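Local atomic coordinates of kynurenine formamidase (Bacillus anthracis, PDB entry 4CO9), a protein that hydrolyses N-formyl-L-kynurenine to L-kynurenine and formate with two zinc ions per subunit, the second step of the kynurenine pathway of tryptophan degradation. Residues C[181-193]-C[199-211]. Sequence-based numbering, arbitrary orientation.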
# COMPACT_ATOMS: atom_id res chain seq x y z
N HIS C 181 -8.96 8.64 16.73
CA HIS C 181 -7.94 8.32 17.73
C HIS C 181 -6.69 9.19 17.63
O HIS C 181 -5.72 8.94 18.32
CB HIS C 181 -7.56 6.84 17.65
CG HIS C 181 -6.94 6.43 16.35
ND1 HIS C 181 -7.66 6.31 15.18
CD2 HIS C 181 -5.66 6.11 16.04
CE1 HIS C 181 -6.85 5.96 14.20
NE2 HIS C 181 -5.63 5.82 14.69
N VAL C 182 -6.69 10.21 16.77
CA VAL C 182 -5.54 11.07 16.62
C VAL C 182 -5.90 12.54 16.84
O VAL C 182 -6.99 13.00 16.48
CB VAL C 182 -4.83 10.89 15.26
CG1 VAL C 182 -4.54 9.42 15.00
CG2 VAL C 182 -5.65 11.48 14.12
N ALA C 183 -4.96 13.27 17.42
CA ALA C 183 -5.17 14.67 17.73
C ALA C 183 -4.91 15.52 16.51
O ALA C 183 -4.18 15.13 15.59
CB ALA C 183 -4.24 15.07 18.87
N ASP C 184 -5.49 16.72 16.52
CA ASP C 184 -5.19 17.72 15.50
C ASP C 184 -3.72 18.06 15.53
O ASP C 184 -3.07 17.96 16.57
CB ASP C 184 -5.98 19.01 15.74
CG ASP C 184 -7.46 18.84 15.54
OD1 ASP C 184 -7.90 17.89 14.87
OD2 ASP C 184 -8.21 19.73 16.01
N GLY C 185 -3.19 18.50 14.40
CA GLY C 185 -1.82 18.99 14.37
C GLY C 185 -1.04 18.50 13.18
O GLY C 185 -1.61 18.11 12.16
N ASP C 186 0.28 18.51 13.35
CA ASP C 186 1.20 18.24 12.27
C ASP C 186 1.80 16.86 12.38
O ASP C 186 2.22 16.42 13.45
CB ASP C 186 2.30 19.29 12.24
CG ASP C 186 1.81 20.61 11.69
OD1 ASP C 186 0.89 20.62 10.84
OD2 ASP C 186 2.36 21.63 12.10
N TYR C 187 1.85 16.19 11.24
CA TYR C 187 2.35 14.84 11.16
C TYR C 187 3.09 14.67 9.85
O TYR C 187 3.04 15.54 8.98
CB TYR C 187 1.18 13.85 11.16
CG TYR C 187 0.34 13.85 12.40
CD1 TYR C 187 -0.66 14.80 12.59
CD2 TYR C 187 0.51 12.87 13.36
CE1 TYR C 187 -1.45 14.77 13.72
CE2 TYR C 187 -0.26 12.84 14.50
CZ TYR C 187 -1.25 13.78 14.67
OH TYR C 187 -2.00 13.75 15.82
N GLU C 188 3.78 13.55 9.73
CA GLU C 188 4.20 13.05 8.44
C GLU C 188 3.19 11.98 8.03
O GLU C 188 2.79 11.17 8.86
CB GLU C 188 5.62 12.49 8.51
CG GLU C 188 6.68 13.58 8.65
CD GLU C 188 7.16 14.12 7.32
OE1 GLU C 188 6.56 13.78 6.30
OE2 GLU C 188 8.11 14.93 7.29
N LEU C 189 2.73 12.04 6.79
CA LEU C 189 1.74 11.09 6.25
C LEU C 189 2.41 10.17 5.24
O LEU C 189 3.28 10.60 4.49
CB LEU C 189 0.61 11.83 5.53
CG LEU C 189 -0.44 11.02 4.75
CD1 LEU C 189 -1.28 10.14 5.66
CD2 LEU C 189 -1.35 11.97 3.98
N ILE C 190 1.99 8.91 5.25
CA ILE C 190 2.26 7.98 4.15
C ILE C 190 0.92 7.38 3.74
O ILE C 190 0.19 6.84 4.57
CB ILE C 190 3.19 6.83 4.57
CG1 ILE C 190 4.53 7.39 5.10
CG2 ILE C 190 3.42 5.89 3.40
CD1 ILE C 190 5.37 6.35 5.80
N ALA C 191 0.61 7.46 2.45
CA ALA C 191 -0.63 6.88 1.93
C ALA C 191 -0.49 6.51 0.45
O ALA C 191 -1.15 7.09 -0.41
CB ALA C 191 -1.78 7.85 2.14
N LEU C 192 0.38 5.54 0.17
CA LEU C 192 0.84 5.29 -1.19
C LEU C 192 -0.09 4.35 -1.95
O LEU C 192 -0.44 3.29 -1.45
CB LEU C 192 2.24 4.68 -1.17
CG LEU C 192 3.40 5.64 -0.90
CD1 LEU C 192 4.59 4.89 -0.34
CD2 LEU C 192 3.78 6.38 -2.17
N PRO C 193 -0.45 4.72 -3.19
CA PRO C 193 -1.20 3.76 -4.01
C PRO C 193 -0.32 2.61 -4.46
O PRO C 193 0.90 2.78 -4.62
CB PRO C 193 -1.63 4.56 -5.24
CG PRO C 193 -0.81 5.80 -5.25
CD PRO C 193 -0.18 5.99 -3.89
N ALA C 199 -5.66 1.36 -13.19
CA ALA C 199 -6.76 1.49 -12.25
C ALA C 199 -7.25 2.92 -12.02
O ALA C 199 -6.52 3.89 -12.24
CB ALA C 199 -6.40 0.82 -10.92
N ASP C 200 -8.48 2.98 -11.52
CA ASP C 200 -9.20 4.18 -11.20
C ASP C 200 -8.92 4.65 -9.77
O ASP C 200 -9.47 5.67 -9.35
CB ASP C 200 -10.71 3.93 -11.36
CG ASP C 200 -11.21 2.71 -10.55
OD1 ASP C 200 -10.73 1.58 -10.78
OD2 ASP C 200 -12.11 2.89 -9.72
N GLY C 201 -8.09 3.93 -9.04
CA GLY C 201 -7.75 4.28 -7.65
C GLY C 201 -7.04 3.10 -7.02
O GLY C 201 -6.75 2.12 -7.72
N SER C 202 -6.73 3.19 -5.74
CA SER C 202 -6.03 2.10 -5.06
C SER C 202 -6.32 2.11 -3.59
O SER C 202 -6.32 3.17 -2.97
CB SER C 202 -4.53 2.23 -5.23
OG SER C 202 -3.85 1.18 -4.56
N PRO C 203 -6.57 0.93 -3.00
CA PRO C 203 -6.46 0.90 -1.54
C PRO C 203 -5.04 1.26 -1.12
O PRO C 203 -4.08 1.04 -1.89
CB PRO C 203 -6.78 -0.56 -1.16
CG PRO C 203 -6.66 -1.32 -2.41
CD PRO C 203 -6.85 -0.39 -3.58
N VAL C 204 -4.92 1.83 0.07
CA VAL C 204 -3.64 2.23 0.61
C VAL C 204 -3.58 1.89 2.09
O VAL C 204 -4.62 1.68 2.73
CB VAL C 204 -3.39 3.75 0.46
CG1 VAL C 204 -3.50 4.17 -0.99
CG2 VAL C 204 -4.33 4.56 1.34
N ARG C 205 -2.36 1.81 2.61
CA ARG C 205 -2.18 1.79 4.05
C ARG C 205 -1.75 3.18 4.44
O ARG C 205 -0.61 3.58 4.20
CB ARG C 205 -1.12 0.78 4.48
CG ARG C 205 -1.05 0.57 5.99
CD ARG C 205 -2.30 -0.12 6.49
NE ARG C 205 -2.29 -0.42 7.92
CZ ARG C 205 -1.70 -1.47 8.48
NH1 ARG C 205 -0.99 -2.33 7.77
NH2 ARG C 205 -1.79 -1.63 9.79
N ALA C 206 -2.69 3.95 4.97
CA ALA C 206 -2.41 5.28 5.45
C ALA C 206 -1.95 5.21 6.89
O ALA C 206 -2.62 4.63 7.75
CB ALA C 206 -3.63 6.17 5.31
N VAL C 207 -0.78 5.81 7.14
CA VAL C 207 -0.24 5.95 8.48
C VAL C 207 0.31 7.36 8.67
O VAL C 207 0.67 8.03 7.71
CB VAL C 207 0.90 4.93 8.76
CG1 VAL C 207 0.41 3.51 8.59
CG2 VAL C 207 2.09 5.18 7.85
N ILE C 208 0.42 7.77 9.93
CA ILE C 208 0.98 9.09 10.27
C ILE C 208 1.91 9.02 11.48
O ILE C 208 1.75 8.16 12.35
CB ILE C 208 -0.13 10.13 10.58
CG1 ILE C 208 -1.06 9.66 11.71
CG2 ILE C 208 -0.91 10.44 9.31
CD1 ILE C 208 -2.11 10.67 12.14
N ARG C 209 2.88 9.93 11.51
CA ARG C 209 3.80 10.06 12.62
C ARG C 209 3.84 11.53 13.05
O ARG C 209 4.06 12.41 12.22
CB ARG C 209 5.19 9.63 12.17
CG ARG C 209 6.24 9.67 13.25
CD ARG C 209 7.53 9.03 12.77
NE ARG C 209 8.16 9.78 11.71
CZ ARG C 209 9.29 9.41 11.11
NH1 ARG C 209 9.90 8.28 11.45
NH2 ARG C 209 9.81 10.17 10.16
N PRO C 210 3.67 11.79 14.36
CA PRO C 210 3.67 13.19 14.82
C PRO C 210 5.02 13.85 14.56
O PRO C 210 6.05 13.20 14.71
CB PRO C 210 3.36 13.09 16.31
CG PRO C 210 3.37 11.65 16.67
CD PRO C 210 3.41 10.82 15.44
N ILE C 211 5.03 15.11 14.14
CA ILE C 211 6.30 15.79 13.83
C ILE C 211 7.10 16.09 15.10
O ILE C 211 8.33 16.21 15.02
CB ILE C 211 6.20 17.13 13.06
CG1 ILE C 211 5.80 18.30 14.00
CG2 ILE C 211 5.31 17.02 11.84
CD1 ILE C 211 4.58 18.08 14.87
OXT ILE C 211 6.55 16.25 16.20
O HOH W 1 -0.17 1.84 0.73
O HOH W 2 1.43 3.43 2.12
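Glu188 and Ile190 of strand 185-190 pair with Arg209 and Val207 of strand 207-210 through two reciprocal sets of backbone hydrogen bonds, antiparallel with the short axes at 139°, and Ile211 N extends the pairing to Asp186 O. The direct backbone bonds end at Ile190 with Val207; Ala191 and Ala206 still touch through their CB methyls, and two waters bridge the next pair. One water donates to Leu192 O, its oxygen 2.6 Å from that atom, and accepts from Arg205 N; the other accepts from Leu192 N and donates to Arg205 O, so the backbone N and O of these two residues are linked through water.

On the face of Leu189 and Ile208, Ile208 carries the packing. Its CG1 sits between the backbone N and the carbonyl carbon (chi1 57°), and the extended chain beyond it lays CD1 over one face of the Tyr187 ring, a CH-pi contact 3.8 Å from the centroid and 20° off the ring normal. The same methyl meets Val182 CG1 tip to tip, at 4.0 Å, while the other branch, CG2, packs on Leu189 CD1. The phenol hydroxyl donates to Ala183 O (2.6 Å from Tyr187 OH), which lies at the ring edge; this bond fixes the far end of the ring. Ile84 and Ile9, from the neighbouring strands 81-86 and 9-10, add to this apolar cluster.

On the face of Ile190 and Val207, the two side chains lie side by side, Ile190 CB to Val207 CG2 3.8 Å apart, and Ile190 packs on Ile190 of the second subunit. Farther on, Val204 CG1 presses on Leu192 O, and Pro193 CB meets Ser202 CB at 3.7 Å.

The two strands are antiparallel neighbours in the mixed central sheet, joined by a long excursion through edge strand 201-203, near the zinc-binding His56.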